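Local coordinates for thiamin pyrophosphokinase (Geobacillus thermodenitrificans, PDB 3K94), which probably catalyses the transfer of a pyrophosphate group from ATP to thiamine, giving the cofactor thiamine diphosphate, at residues Arg32-Leu37 against Val60-Ala65. Numbering follows the deposited sequence.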
loop_
_atom_site.group_PDB
_atom_site.type_symbol
_atom_site.label_atom_id
_atom_site.label_comp_id
_atom_site.label_asym_id
_atom_site.label_seq_id
_atom_site.Cartn_x
_atom_site.Cartn_y
_atom_site.Cartn_z
ATOM N N ARG B 32 11.883 9.887 -12.762
ATOM C CA ARG B 32 12.255 11.207 -12.260
ATOM C C ARG B 32 12.966 11.124 -10.911
ATOM O O ARG B 32 13.424 12.134 -10.370
ATOM C CB ARG B 32 11.041 12.130 -12.186
ATOM C CG ARG B 32 10.003 11.706 -11.173
ATOM C CD ARG B 32 8.978 12.802 -10.969
ATOM N NE ARG B 32 8.120 12.522 -9.827
ATOM C CZ ARG B 32 7.523 13.466 -9.111
ATOM N NH1 ARG B 32 7.701 14.748 -9.431
ATOM N NH2 ARG B 32 6.752 13.133 -8.078
ATOM N N GLY B 33 13.077 9.916 -10.370
ATOM C CA GLY B 33 13.906 9.716 -9.193
ATOM C C GLY B 33 15.341 10.203 -9.407
ATOM O O GLY B 33 16.033 10.570 -8.466
ATOM N N THR B 34 15.791 10.204 -10.653
ATOM C CA THR B 34 17.135 10.671 -10.980
ATOM C C THR B 34 17.336 12.149 -10.645
ATOM O O THR B 34 18.417 12.542 -10.206
ATOM C CB THR B 34 17.479 10.412 -12.470
ATOM O OG1 THR B 34 17.603 9.003 -12.684
ATOM C CG2 THR B 34 18.789 11.100 -12.856
HETATM N N MSE B 35 16.299 12.961 -10.858
HETATM C CA MSE B 35 16.357 14.383 -10.513
HETATM C C MSE B 35 16.546 14.592 -9.000
HETATM O O MSE B 35 17.262 15.503 -8.574
HETATM C CB MSE B 35 15.092 15.124 -10.980
HETATM C CG MSE B 35 14.826 15.078 -12.454
HETATM SE SE MSE B 35 16.470 15.472 -13.468
HETATM C CE MSE B 35 16.843 17.279 -12.765
ATOM N N THR B 36 15.897 13.752 -8.193
ATOM C CA THR B 36 16.066 13.811 -6.736
ATOM C C THR B 36 17.531 13.591 -6.356
ATOM O O THR B 36 18.083 14.318 -5.520
ATOM C CB THR B 36 15.184 12.774 -6.020
ATOM O OG1 THR B 36 13.814 13.010 -6.356
ATOM C CG2 THR B 36 15.360 12.857 -4.490
ATOM N N LEU B 37 18.159 12.598 -6.982
ATOM C CA LEU B 37 19.587 12.349 -6.786
ATOM C C LEU B 37 20.434 13.572 -7.162
ATOM O O LEU B 37 21.319 13.965 -6.408
ATOM C CB LEU B 37 20.045 11.128 -7.586
ATOM C CG LEU B 37 19.346 9.807 -7.220
ATOM C CD1 LEU B 37 19.741 8.686 -8.177
ATOM C CD2 LEU B 37 19.646 9.419 -5.779
ATOM N N VAL B 60 17.541 19.017 -19.399
ATOM C CA VAL B 60 18.651 19.939 -19.585
ATOM C C VAL B 60 19.565 19.993 -18.342
ATOM O O VAL B 60 20.791 19.959 -18.463
ATOM C CB VAL B 60 18.180 21.358 -19.978
ATOM C CG1 VAL B 60 19.366 22.300 -20.069
ATOM C CG2 VAL B 60 17.433 21.333 -21.319
ATOM N N LYS B 61 18.979 20.058 -17.149
ATOM C CA LYS B 61 19.785 20.108 -15.926
ATOM C C LYS B 61 20.550 18.806 -15.699
ATOM O O LYS B 61 21.713 18.803 -15.297
ATOM C CB LYS B 61 18.909 20.408 -14.708
ATOM C CG LYS B 61 18.532 21.863 -14.545
ATOM C CD LYS B 61 18.108 22.143 -13.112
ATOM C CE LYS B 61 19.259 21.869 -12.141
ATOM N NZ LYS B 61 18.898 22.147 -10.717
ATOM N N LEU B 62 19.894 17.694 -15.982
ATOM C CA LEU B 62 20.500 16.378 -15.828
ATOM C C LEU B 62 21.694 16.169 -16.766
ATOM O O LEU B 62 22.778 15.775 -16.320
ATOM C CB LEU B 62 19.454 15.303 -16.095
ATOM C CG LEU B 62 19.626 13.880 -15.578
ATOM C CD1 LEU B 62 19.396 12.874 -16.702
ATOM C CD2 LEU B 62 20.970 13.662 -14.893
ATOM N N GLN B 63 21.509 16.405 -18.065
ATOM C CA GLN B 63 22.611 16.114 -18.976
ATOM C C GLN B 63 23.741 17.110 -18.779
ATOM O O GLN B 63 24.900 16.786 -18.996
ATOM C CB GLN B 63 22.169 15.984 -20.440
ATOM C CG GLN B 63 22.289 17.208 -21.306
ATOM C CD GLN B 63 23.713 17.625 -21.622
ATOM O OE1 GLN B 63 24.543 16.847 -22.122
ATOM N NE2 GLN B 63 23.998 18.878 -21.341
ATOM N N GLN B 64 23.399 18.318 -18.350
ATOM C CA GLN B 64 24.412 19.306 -17.995
ATOM C C GLN B 64 25.311 18.790 -16.860
ATOM O O GLN B 64 26.546 18.782 -16.965
ATOM C CB GLN B 64 23.724 20.615 -17.603
ATOM C CG GLN B 64 24.466 21.427 -16.575
ATOM C CD GLN B 64 25.710 22.034 -17.136
ATOM O OE1 GLN B 64 26.641 22.364 -16.400
ATOM N NE2 GLN B 64 25.748 22.180 -18.456
ATOM N N ALA B 65 24.672 18.347 -15.779
ATOM C CA ALA B 65 25.366 17.792 -14.624
ATOM C C ALA B 65 26.128 16.503 -14.943
ATOM O O ALA B 65 27.281 16.370 -14.566
ATOM C CB ALA B 65 24.382 17.560 -13.466
#
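Leu62 packs against Thr34 and the selenomethionine Met35, joining the connecting helices of two successive beta-alpha-beta crossovers, which link the adjacent parallel strands 28-30, 46-48 and 71-72 of the central sheet in the catalytic domain of thiamin pyrophosphokinase. It is a worked example of helices that meet through a few apolar side chains: the axes of 33-37 and 60-65 come no closer than 10.5 Å and cross at 53°, no hydrogen bond spans them, and only 153 Å² is buried.

Charge enters at the margin: Lys61 NZ reaches Glu39, further along the first helix, in a long, weak ion pair. At the start of that helix Arg32 is tied to the 8-9 loop, its NE to Gly8 O and NH2 to Gly9 O.

The apolar contacts centre on Leu62, whose CB points at the other helix. Met35 leaves its own helix at a slant, but bends at chi2 (-46°) and chi3 (-60°) bring its far end across, with SE 4.0 Å from Leu62 CB and nearly as close to Leu62 CG. Beyond SE the methyl turns aside to the neighbouring residue, CE lying 4.2 Å from Lys61 CB, so the aliphatic base of an exposed lysine edges the buried patch. Thr34 meets Leu62 at about a right angle. Its methyl lies anti to the backbone N, and CG2 touches Leu62 CD2 at 3.9 Å.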